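Local coordinates for protein GDP-L-fucose synthase (Campylobacter jejuni subsp. jejuni serotype O:2, PDB 7CXT) that acts as an NADPH-dependent C4 reductase on GDP-6-OMe-4-keto-L-xylo-heptose, a nucleotide sugar, within the NAD(P)-dependent epimerase/dehydratase family, at residues N99-L104 and T158-L163; N166-T171 and E241-D246; V230-T235 and L302-S307. All coordinates share one frame; numbering follows the deposited sequence.

Interaction 1. Residues N99-L104 and T158-L163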
loop_
_atom_site.group_PDB
_atom_site.type_symbol
_atom_site.label_atom_id
_atom_site.label_comp_id
_atom_site.label_asym_id
_atom_site.label_seq_id
_atom_site.Cartn_x
_atom_site.Cartn_y
_atom_site.Cartn_z
ATOM N N ASN A 99 -2.346 13.546 16.651
ATOM C CA ASN A 99 -1.851 14.688 17.403
ATOM C C ASN A 99 -2.193 16.012 16.725
ATOM O O ASN A 99 -1.553 17.032 16.997
ATOM C CB ASN A 99 -0.348 14.531 17.647
ATOM C CG ASN A 99 -0.039 13.399 18.633
ATOM O OD1 ASN A 99 -0.138 13.589 19.835
ATOM N ND2 ASN A 99 0.309 12.215 18.119
ATOM N N ASN A 100 -3.201 16.005 15.851
ATOM C CA ASN A 100 -3.840 17.225 15.345
ATOM C C ASN A 100 -2.866 18.120 14.575
ATOM O O ASN A 100 -2.945 19.346 14.642
ATOM C CB ASN A 100 -4.504 18.001 16.491
ATOM C CG ASN A 100 -5.656 18.883 16.021
ATOM O OD1 ASN A 100 -6.308 18.604 15.005
ATOM N ND2 ASN A 100 -5.919 19.949 16.766
ATOM N N VAL A 101 -1.969 17.496 13.803
ATOM C CA VAL A 101 -1.166 18.222 12.821
ATOM C C VAL A 101 -2.072 18.974 11.850
ATOM O O VAL A 101 -3.091 18.447 11.379
ATOM C CB VAL A 101 -0.248 17.234 12.081
ATOM C CG1 VAL A 101 0.300 17.817 10.789
ATOM C CG2 VAL A 101 0.881 16.777 13.008
ATOM N N LYS A 102 -1.692 20.227 11.560
ATOM C CA LYS A 102 -2.497 21.105 10.722
ATOM C C LYS A 102 -2.415 20.700 9.257
ATOM O O LYS A 102 -3.444 20.466 8.624
ATOM C CB LYS A 102 -2.045 22.561 10.910
ATOM C CG LYS A 102 -2.444 23.140 12.271
ATOM C CD LYS A 102 -2.007 24.580 12.388
ATOM C CE LYS A 102 -2.895 25.474 11.534
ATOM N NZ LYS A 102 -2.400 26.891 11.545
ATOM N N LYS A 103 -1.201 20.567 8.714
ATOM C CA LYS A 103 -1.009 20.070 7.356
ATOM C C LYS A 103 0.243 19.207 7.299
ATOM O O LYS A 103 1.157 19.341 8.116
ATOM C CB LYS A 103 -0.885 21.206 6.327
ATOM C CG LYS A 103 -2.115 22.072 6.201
ATOM C CD LYS A 103 -1.891 23.250 5.253
ATOM C CE LYS A 103 -2.055 22.851 3.810
ATOM N NZ LYS A 103 -2.152 24.069 2.932
ATOM N N LEU A 104 0.275 18.321 6.308
ATOM C CA LEU A 104 1.402 17.432 6.098
ATOM C C LEU A 104 1.667 17.357 4.604
ATOM O O LEU A 104 0.735 17.387 3.796
ATOM C CB LEU A 104 1.115 16.033 6.679
ATOM C CG LEU A 104 2.136 14.911 6.479
ATOM C CD1 LEU A 104 2.027 13.928 7.675
ATOM C CD2 LEU A 104 1.973 14.167 5.155
ATOM N N THR A 158 -8.461 15.759 7.449
ATOM C CA THR A 158 -7.081 16.209 7.526
ATOM C C THR A 158 -6.714 16.958 6.242
ATOM O O THR A 158 -7.491 17.037 5.293
ATOM C CB THR A 158 -6.156 15.018 7.754
ATOM O OG1 THR A 158 -6.442 14.013 6.774
ATOM C CG2 THR A 158 -6.367 14.429 9.165
ATOM N N ASN A 159 -5.515 17.519 6.219
ATOM C CA ASN A 159 -4.967 18.209 5.057
ATOM C C ASN A 159 -3.582 17.627 4.733
ATOM O O ASN A 159 -2.536 18.253 4.965
ATOM C CB ASN A 159 -4.872 19.672 5.369
ATOM C CG ASN A 159 -5.727 20.521 4.495
ATOM O OD1 ASN A 159 -6.165 20.120 3.416
ATOM N ND2 ASN A 159 -5.955 21.746 4.953
ATOM N N PHE A 160 -3.576 16.398 4.235
ATOM C CA PHE A 160 -2.355 15.652 3.957
ATOM C C PHE A 160 -2.215 15.549 2.438
ATOM O O PHE A 160 -3.087 14.977 1.771
ATOM C CB PHE A 160 -2.408 14.268 4.608
ATOM C CG PHE A 160 -2.496 14.280 6.136
ATOM C CD1 PHE A 160 -2.295 15.442 6.881
ATOM C CD2 PHE A 160 -2.762 13.099 6.825
ATOM C CE1 PHE A 160 -2.364 15.423 8.296
ATOM C CE2 PHE A 160 -2.841 13.071 8.227
ATOM C CZ PHE A 160 -2.648 14.231 8.960
ATOM N N ILE A 161 -1.147 16.134 1.887
ATOM C CA ILE A 161 -0.998 16.325 0.445
ATOM C C ILE A 161 0.226 15.556 -0.062
ATOM O O ILE A 161 1.333 15.702 0.475
ATOM C CB ILE A 161 -0.869 17.819 0.083
ATOM C CG1 ILE A 161 -1.965 18.665 0.748
ATOM C CG2 ILE A 161 -0.908 18.003 -1.409
ATOM C CD1 ILE A 161 -3.377 18.179 0.495
ATOM N N THR A 162 0.046 14.812 -1.147
ATOM C CA THR A 162 1.134 14.078 -1.781
ATOM C C THR A 162 1.619 14.819 -3.016
ATOM O O THR A 162 0.824 15.151 -3.905
ATOM C CB THR A 162 0.682 12.664 -2.159
ATOM O OG1 THR A 162 0.316 11.960 -0.968
ATOM C CG2 THR A 162 1.807 11.899 -2.879
ATOM N N LEU A 163 2.922 15.067 -3.073
ATOM C CA LEU A 163 3.571 15.669 -4.227
ATOM C C LEU A 163 4.500 14.627 -4.827
ATOM O O LEU A 163 5.350 14.069 -4.119
ATOM C CB LEU A 163 4.357 16.928 -3.833
ATOM C CG LEU A 163 3.559 17.982 -3.057
ATOM C CD1 LEU A 163 4.431 19.193 -2.666
ATOM C CD2 LEU A 163 2.354 18.431 -3.878
HETATM O O HOH W 1 -4.821 17.862 9.102
#
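L104 is gripped through both of its backbone polar atoms by the start of the neighbouring strand and the residue before it: its N donates to N159 O at 3.1 Å, and its O accepts from I161 N at 3.0 Å. L104 thus pairs with F160 in parallel register. Both bonds are fairly straight. N159 O also takes a CA-H...O contact from K103 CA.

Before the strands meet, a water bridges the two chain segments, donating to V101 O at 2.9 Å and accepting from N159 N at 3.0 Å. V101 N belongs to the Schellman motif that ends helix 78-98, with N100 as the C-prime residue: V101 N reaches S96 O and N100 N reaches F97 O.

K103 NZ and N159 OD1 find their partners outside the pair. The two side chains run side by side, with K103 CG 3.7 Å from N159 CB, toward the C-terminal end of helix 245-258 and the loop that follows. There K103 NZ forms a salt bridge with D260 and also donates to carbonyls such as M256 O, while N159 OD1 accepts from F261 N.

With CG anti to its own carbonyl carbon (chi1 -63°), F160 lays its ring back beside L104 and V101. L104 CB sits 3.5 Å from F160 CD1, approaching obliquely, and T158 CB lies over the centre of one ring face. Two adjacent parallel strands, with helices 78-98 and 136-156 packed on the L104/F160 face, are typical of the Rossmann fold, here the parallel sheet of six strands that carries the dinucleotide domain.

Interaction 2. Residues N166-T171 and E241-D246. With NDP (NADPH dihydro-nicotinamide-adenine-dinucleotide phosphate), chain C.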
loop_
_atom_site.group_PDB
_atom_site.type_symbol
_atom_site.label_atom_id
_atom_site.label_comp_id
_atom_site.label_asym_id
_atom_site.label_seq_id
_atom_site.Cartn_x
_atom_site.Cartn_y
_atom_site.Cartn_z
ATOM N N ASN A 166 10.042 12.920 -9.969
ATOM C CA ASN A 166 10.848 11.894 -10.634
ATOM C C ASN A 166 12.293 11.828 -10.139
ATOM O O ASN A 166 12.622 10.936 -9.358
ATOM C CB ASN A 166 10.803 12.080 -12.147
ATOM C CG ASN A 166 9.554 11.465 -12.751
ATOM O OD1 ASN A 166 9.136 10.374 -12.342
ATOM N ND2 ASN A 166 8.917 12.178 -13.673
ATOM N N ASN A 167 13.179 12.701 -10.599
ATOM C CA ASN A 167 14.576 12.687 -10.168
ATOM C C ASN A 167 14.883 13.973 -9.423
ATOM O O ASN A 167 14.575 15.065 -9.907
ATOM C CB ASN A 167 15.560 12.556 -11.336
ATOM C CG ASN A 167 15.424 11.248 -12.072
ATOM O OD1 ASN A 167 14.776 11.173 -13.125
ATOM N ND2 ASN A 167 16.025 10.211 -11.531
ATOM N N LEU A 168 15.496 13.838 -8.257
ATOM C CA LEU A 168 15.892 14.964 -7.430
ATOM C C LEU A 168 17.385 15.221 -7.583
ATOM O O LEU A 168 18.182 14.298 -7.754
ATOM C CB LEU A 168 15.573 14.688 -5.957
ATOM C CG LEU A 168 15.011 15.729 -4.987
ATOM C CD1 LEU A 168 15.545 15.455 -3.579
ATOM C CD2 LEU A 168 15.240 17.173 -5.405
ATOM N N TYR A 169 17.758 16.491 -7.499
ATOM C CA TYR A 169 19.144 16.876 -7.306
ATOM C C TYR A 169 19.114 18.191 -6.546
ATOM O O TYR A 169 18.056 18.804 -6.374
ATOM C CB TYR A 169 19.909 16.992 -8.638
ATOM C CG TYR A 169 19.549 18.205 -9.463
ATOM C CD1 TYR A 169 18.336 18.283 -10.129
ATOM C CD2 TYR A 169 20.438 19.274 -9.595
ATOM C CE1 TYR A 169 18.004 19.385 -10.899
ATOM C CE2 TYR A 169 20.108 20.382 -10.360
ATOM C CZ TYR A 169 18.896 20.437 -11.000
ATOM O OH TYR A 169 18.577 21.546 -11.738
ATOM N N GLY A 170 20.263 18.620 -6.068
ATOM C CA GLY A 170 20.210 19.841 -5.289
ATOM C C GLY A 170 21.587 20.370 -5.011
ATOM O O GLY A 170 22.598 19.727 -5.301
ATOM N N THR A 171 21.604 21.564 -4.416
ATOM C CA THR A 171 22.876 22.215 -4.162
ATOM C C THR A 171 23.726 21.373 -3.221
ATOM O O THR A 171 24.938 21.252 -3.422
ATOM C CB THR A 171 22.645 23.623 -3.600
ATOM O OG1 THR A 171 21.970 24.420 -4.577
ATOM C CG2 THR A 171 23.961 24.293 -3.249
ATOM N N GLU A 241 13.390 13.490 -16.275
ATOM C CA GLU A 241 13.060 14.803 -15.746
ATOM C C GLU A 241 13.714 14.958 -14.380
ATOM O O GLU A 241 13.763 14.004 -13.598
ATOM C CB GLU A 241 11.545 14.972 -15.611
ATOM C CG GLU A 241 11.136 16.262 -14.943
ATOM C CD GLU A 241 9.703 16.253 -14.506
ATOM O OE1 GLU A 241 9.141 15.151 -14.385
ATOM O OE2 GLU A 241 9.147 17.342 -14.253
ATOM N N PHE A 242 14.190 16.167 -14.087
ATOM C CA PHE A 242 14.906 16.475 -12.857
ATOM C C PHE A 242 14.295 17.707 -12.215
ATOM O O PHE A 242 13.840 18.623 -12.908
ATOM C CB PHE A 242 16.393 16.745 -13.128
ATOM C CG PHE A 242 17.090 15.607 -13.788
ATOM C CD1 PHE A 242 17.060 15.460 -15.163
ATOM C CD2 PHE A 242 17.768 14.664 -13.021
ATOM C CE1 PHE A 242 17.686 14.384 -15.769
ATOM C CE2 PHE A 242 18.399 13.580 -13.628
ATOM C CZ PHE A 242 18.365 13.446 -14.990
ATOM N N ILE A 243 14.318 17.748 -10.886
ATOM C CA ILE A 243 13.911 18.951 -10.169
ATOM C C ILE A 243 14.969 19.290 -9.132
ATOM O O ILE A 243 15.398 18.420 -8.371
ATOM C CB ILE A 243 12.511 18.795 -9.536
ATOM C CG1 ILE A 243 12.092 20.085 -8.834
ATOM C CG2 ILE A 243 12.411 17.520 -8.650
ATOM C CD1 ILE A 243 10.657 20.085 -8.334
ATOM N N HIS A 244 15.438 20.540 -9.151
ATOM C CA HIS A 244 16.366 21.017 -8.131
ATOM C C HIS A 244 15.664 21.089 -6.776
ATOM O O HIS A 244 14.501 21.482 -6.684
ATOM C CB HIS A 244 16.913 22.384 -8.534
ATOM C CG HIS A 244 18.068 22.862 -7.704
ATOM N ND1 HIS A 244 17.907 23.423 -6.454
ATOM C CD2 HIS A 244 19.398 22.894 -7.963
ATOM C CE1 HIS A 244 19.088 23.777 -5.976
ATOM N NE2 HIS A 244 20.010 23.461 -6.869
ATOM N N SER A 245 16.372 20.693 -5.715
ATOM C CA SER A 245 15.732 20.602 -4.404
ATOM C C SER A 245 15.290 21.958 -3.854
ATOM O O SER A 245 14.432 21.993 -2.961
ATOM C CB SER A 245 16.661 19.897 -3.403
ATOM O OG SER A 245 17.906 20.554 -3.299
ATOM N N ASP A 246 15.882 23.066 -4.316
ATOM C CA ASP A 246 15.336 24.379 -3.973
ATOM C C ASP A 246 13.934 24.567 -4.558
ATOM O O ASP A 246 13.059 25.161 -3.915
ATOM C CB ASP A 246 16.269 25.495 -4.469
ATOM C CG ASP A 246 17.466 25.746 -3.546
ATOM O OD1 ASP A 246 17.524 25.196 -2.429
ATOM O OD2 ASP A 246 18.358 26.520 -3.951
HETATM P PA NDP C . 17.311 10.664 0.842
HETATM O O1A NDP C . 17.431 9.188 0.687
HETATM O O2A NDP C . 18.300 11.598 0.199
HETATM O O5B NDP C . 17.300 11.018 2.446
HETATM C C5B NDP C . 16.331 10.210 3.012
HETATM C C4B NDP C . 16.384 10.490 4.529
HETATM O O4B NDP C . 15.531 9.589 5.228
HETATM C C3B NDP C . 17.846 10.272 5.003
HETATM O O3B NDP C . 18.262 11.366 5.781
HETATM C C2B NDP C . 17.704 9.015 5.905
HETATM O O2B NDP C . 18.454 9.049 6.985
HETATM C C1B NDP C . 16.227 9.188 6.367
HETATM N N9A NDP C . 15.679 7.923 6.820
HETATM C C8A NDP C . 15.508 6.721 6.086
HETATM N N7A NDP C . 14.977 5.742 6.813
HETATM C C5A NDP C . 14.796 6.332 8.107
HETATM C C6A NDP C . 14.283 5.830 9.312
HETATM N N6A NDP C . 13.833 4.522 9.442
HETATM N N1A NDP C . 14.202 6.608 10.407
HETATM C C2A NDP C . 14.668 7.899 10.261
HETATM N N3A NDP C . 15.175 8.522 9.204
HETATM C C4A NDP C . 15.233 7.684 8.109
HETATM O O3 NDP C . 15.758 10.921 0.334
HETATM P PN NDP C . 15.612 12.130 -0.723
HETATM O O1N NDP C . 16.265 11.739 -1.992
HETATM O O2N NDP C . 15.661 13.538 -0.168
HETATM O O5D NDP C . 13.935 11.994 -1.223
HETATM C C5D NDP C . 13.078 12.445 -0.255
HETATM C C4D NDP C . 11.667 12.165 -0.753
HETATM O O4D NDP C . 11.610 12.427 -2.185
HETATM C C3D NDP C . 11.356 10.628 -0.590
HETATM O O3D NDP C . 10.009 10.479 -0.314
HETATM C C2D NDP C . 11.675 10.071 -1.986
HETATM O O2D NDP C . 10.935 8.925 -2.318
HETATM C C1D NDP C . 11.155 11.245 -2.838
HETATM N N1N NDP C . 11.735 11.161 -4.176
HETATM C C2N NDP C . 13.087 11.434 -4.408
HETATM C C3N NDP C . 13.643 11.064 -5.619
HETATM C C7N NDP C . 15.059 11.325 -5.880
HETATM O O7N NDP C . 15.596 11.190 -6.997
HETATM N N7N NDP C . 15.851 11.720 -4.808
HETATM C C4N NDP C . 12.864 10.384 -6.668
HETATM C C5N NDP C . 11.416 10.402 -6.402
HETATM C C6N NDP C . 10.920 10.774 -5.224
HETATM P P2B NDP C . 20.104 8.314 6.824
HETATM O O1X NDP C . 20.698 9.326 5.900
HETATM O O2X NDP C . 20.530 8.366 8.296
HETATM O O3X NDP C . 19.722 6.982 6.252
HETATM O O HOH W 2 12.116 15.341 -11.461
HETATM O O HOH W 3 19.209 22.988 -2.923
HETATM O O HOH W 4 20.659 26.303 -3.143
#
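Y169 and H244 set their rings nearly perpendicular, planes 84° apart and centroids 5.1 Å apart, in an offset edge-to-face pair in which the imidazole turns its edge to the phenol face. They stand on the same side of two parallel strands, 167-169 and 239-244, the outer and middle strands of a small three-stranded mixed sheet beside the cofactor. H244 is also the N-cap of helix 245-258, where its ND1 accepts from D246 N at 3.0 Å.

Y169 CG sits between its backbone N and carbonyl carbon (chi1 73°), a choice that swings the ring across the neighbouring strand. One ring face therefore lies against H244 CA, while Y169 CE1 comes 3.8 Å from F242 CB. The imidazole has its own neighbours: G170 CA lies over one of its faces, 4.1 Å from the centroid, and T171 OG1 comes in at its edge, in plane, to take a weak bond from NE2. Helix 333-345 closes in on this side through L333 and M339.

L168 points to the other face of the sheet, where its CD2 comes 3.7 Å from S245 CB and its CB lies against the nicotinamide amide. Farther back, N166 and E241 cross at about a right angle. N166 ND2 meets E241 OE1 at 3.1 Å nearly along its C-O axis, and the same carboxylate is steadied by M317 N and G280 N.

Between the strands, I243 N donates to N167 O and Y169 N to I243 O. The peptide group that offers N167 O to I243 turns its N-H, that of L168, the other way, to the carboxamide oxygen O7N of NADPH, with L168 N 2.9 Å from it.

Interaction 3. Residues V230-T235 and L302-S307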
loop_
_atom_site.group_PDB
_atom_site.type_symbol
_atom_site.label_atom_id
_atom_site.label_comp_id
_atom_site.label_asym_id
_atom_site.label_seq_id
_atom_site.Cartn_x
_atom_site.Cartn_y
_atom_site.Cartn_z
ATOM N N VAL A 230 34.667 9.313 -20.600
ATOM C CA VAL A 230 33.667 8.778 -19.688
ATOM C C VAL A 230 32.689 7.964 -20.520
ATOM O O VAL A 230 32.116 8.465 -21.498
ATOM C CB VAL A 230 32.930 9.880 -18.915
ATOM C CG1 VAL A 230 31.908 9.255 -17.965
ATOM C CG2 VAL A 230 33.915 10.734 -18.149
ATOM N N GLU A 231 32.508 6.712 -20.139
ATOM C CA GLU A 231 31.600 5.802 -20.810
ATOM C C GLU A 231 30.431 5.522 -19.881
ATOM O O GLU A 231 30.628 5.279 -18.683
ATOM C CB GLU A 231 32.337 4.517 -21.182
ATOM C CG GLU A 231 31.490 3.365 -21.668
ATOM C CD GLU A 231 32.338 2.115 -21.884
ATOM O OE1 GLU A 231 33.479 2.084 -21.380
ATOM O OE2 GLU A 231 31.874 1.171 -22.560
ATOM N N ILE A 232 29.219 5.566 -20.417
ATOM C CA ILE A 232 28.047 5.185 -19.645
ATOM C C ILE A 232 27.251 4.159 -20.441
ATOM O O ILE A 232 27.165 4.234 -21.674
ATOM C CB ILE A 232 27.188 6.407 -19.245
ATOM C CG1 ILE A 232 25.747 6.268 -19.728
ATOM C CG2 ILE A 232 27.850 7.722 -19.672
ATOM C CD1 ILE A 232 24.826 7.296 -19.128
ATOM N N TRP A 233 26.712 3.171 -19.724
ATOM C CA TRP A 233 25.977 2.074 -20.335
ATOM C C TRP A 233 24.657 2.561 -20.916
ATOM O O TRP A 233 23.938 3.342 -20.292
ATOM C CB TRP A 233 25.687 0.979 -19.302
ATOM C CG TRP A 233 26.876 0.261 -18.737
ATOM C CD1 TRP A 233 27.613 -0.715 -19.345
ATOM C CD2 TRP A 233 27.433 0.424 -17.424
ATOM N NE1 TRP A 233 28.607 -1.154 -18.500
ATOM C CE2 TRP A 233 28.518 -0.470 -17.315
ATOM C CE3 TRP A 233 27.127 1.248 -16.334
ATOM C CZ2 TRP A 233 29.302 -0.560 -16.159
ATOM C CZ3 TRP A 233 27.909 1.156 -15.184
ATOM C CH2 TRP A 233 28.980 0.257 -15.108
ATOM N N GLY A 234 24.312 2.043 -22.086
ATOM C CA GLY A 234 23.025 2.309 -22.696
ATOM C C GLY A 234 23.153 3.041 -24.019
ATOM O O GLY A 234 24.237 3.402 -24.473
ATOM N N THR A 235 21.995 3.213 -24.655
ATOM C CA THR A 235 21.923 4.006 -25.870
ATOM C C THR A 235 22.056 5.499 -25.598
ATOM O O THR A 235 22.406 6.254 -26.507
ATOM C CB THR A 235 20.603 3.734 -26.586
ATOM O OG1 THR A 235 19.524 4.188 -25.763
ATOM C CG2 THR A 235 20.442 2.239 -26.854
ATOM N N LEU A 302 32.662 11.644 -24.559
ATOM C CA LEU A 302 31.482 11.000 -23.992
ATOM C C LEU A 302 31.135 9.797 -24.863
ATOM O O LEU A 302 30.936 9.940 -26.073
ATOM C CB LEU A 302 30.312 11.980 -23.911
ATOM C CG LEU A 302 28.936 11.424 -23.543
ATOM C CD1 LEU A 302 28.974 10.574 -22.256
ATOM C CD2 LEU A 302 27.931 12.573 -23.433
ATOM N N VAL A 303 31.070 8.614 -24.253
ATOM C CA VAL A 303 30.866 7.364 -24.986
ATOM C C VAL A 303 29.669 6.632 -24.394
ATOM O O VAL A 303 29.553 6.506 -23.171
ATOM C CB VAL A 303 32.122 6.467 -24.945
ATOM C CG1 VAL A 303 32.004 5.333 -25.948
ATOM C CG2 VAL A 303 33.371 7.284 -25.218
ATOM N N PHE A 304 28.788 6.138 -25.258
ATOM C CA PHE A 304 27.637 5.362 -24.820
ATOM C C PHE A 304 27.792 3.926 -25.303
ATOM O O PHE A 304 27.887 3.673 -26.516
ATOM C CB PHE A 304 26.332 5.985 -25.316
ATOM C CG PHE A 304 25.890 7.165 -24.499
ATOM C CD1 PHE A 304 25.270 6.978 -23.276
ATOM C CD2 PHE A 304 26.111 8.456 -24.942
ATOM C CE1 PHE A 304 24.868 8.056 -22.512
ATOM C CE2 PHE A 304 25.701 9.542 -24.186
ATOM C CZ PHE A 304 25.088 9.344 -22.973
ATOM N N ASN A 305 27.819 2.995 -24.350
ATOM C CA ASN A 305 28.056 1.581 -24.633
ATOM C C ASN A 305 26.706 0.925 -24.883
ATOM O O ASN A 305 26.028 0.474 -23.960
ATOM C CB ASN A 305 28.807 0.922 -23.481
ATOM C CG ASN A 305 29.344 -0.449 -23.838
ATOM O OD1 ASN A 305 28.725 -1.199 -24.599
ATOM N ND2 ASN A 305 30.509 -0.783 -23.295
ATOM N N THR A 306 26.316 0.846 -26.153
ATOM C CA THR A 306 24.991 0.340 -26.487
ATOM C C THR A 306 24.912 -1.182 -26.440
ATOM O O THR A 306 23.836 -1.736 -26.681
ATOM C CB THR A 306 24.544 0.861 -27.867
ATOM O OG1 THR A 306 25.196 0.134 -28.917
ATOM C CG2 THR A 306 24.859 2.352 -28.017
ATOM N N SER A 307 26.023 -1.867 -26.144
ATOM C CA SER A 307 26.015 -3.328 -26.089
ATOM C C SER A 307 25.163 -3.864 -24.938
ATOM O O SER A 307 24.633 -4.977 -25.039
ATOM C CB SER A 307 27.445 -3.857 -25.972
ATOM O OG SER A 307 28.020 -3.516 -24.721
#
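I232 runs beside F304 on one face of the paired strands. Its CG1 approaches F304 CE1 obliquely to 3.4 Å, and its CG2 branch lies 4.0 Å from L302 CD1.

On the other face E231 and N305 meet with carboxylate and amide nearly coplanar (6° apart). N305 ND2 donates to E231 OE2, though the modelled length of 2.5 Å is doubtful, being very short. E231 reaches this far because its chain is extended, with CG anti to the backbone N (chi1 170°).

Between the two faces, strands 229-233 and 301-305 form a two-stranded parallel sheet, a piece of what is probably the substrate-binding half of this extended short-chain dehydrogenase/reductase. V303 N donates to V230 O, I232 N to V303 O and N305 N to I232 O; G234 N then donates to N305 O at 3.0 Å.

Further out, N305 OD1 accepts from S307 N in an Asx turn that may help orient the amide, although S307 is poorly ordered. I285 of helix 285-296 packs on I232 and F304. W233 is predicted to bind substrate, as is D310, whose OD2 accepts from T235 N.

Following the chain from the N terminus, interaction 1 closes first: the 53 residues between 99-104 and 158-163 include helix 136-156, so their pairing completes a beta-alpha-beta crossover in the large parallel sheet. Strand 160-165 runs almost directly into 167-169, which opens interaction 2. Before 241-246 returns to close that loop, the chain passes through helices 182-197, 201-207 and 213-222 and lays down 230-235, whose partner 302-307 comes only later. Interactions 2 and 3 therefore cross rather than nest, their centres about 23 Å apart. Interaction 2 ties the chain just after the six-stranded sheet to the start of helix 245-258; interaction 3 joins strands 229-233 and 301-305, across the chain's centre from interaction 1.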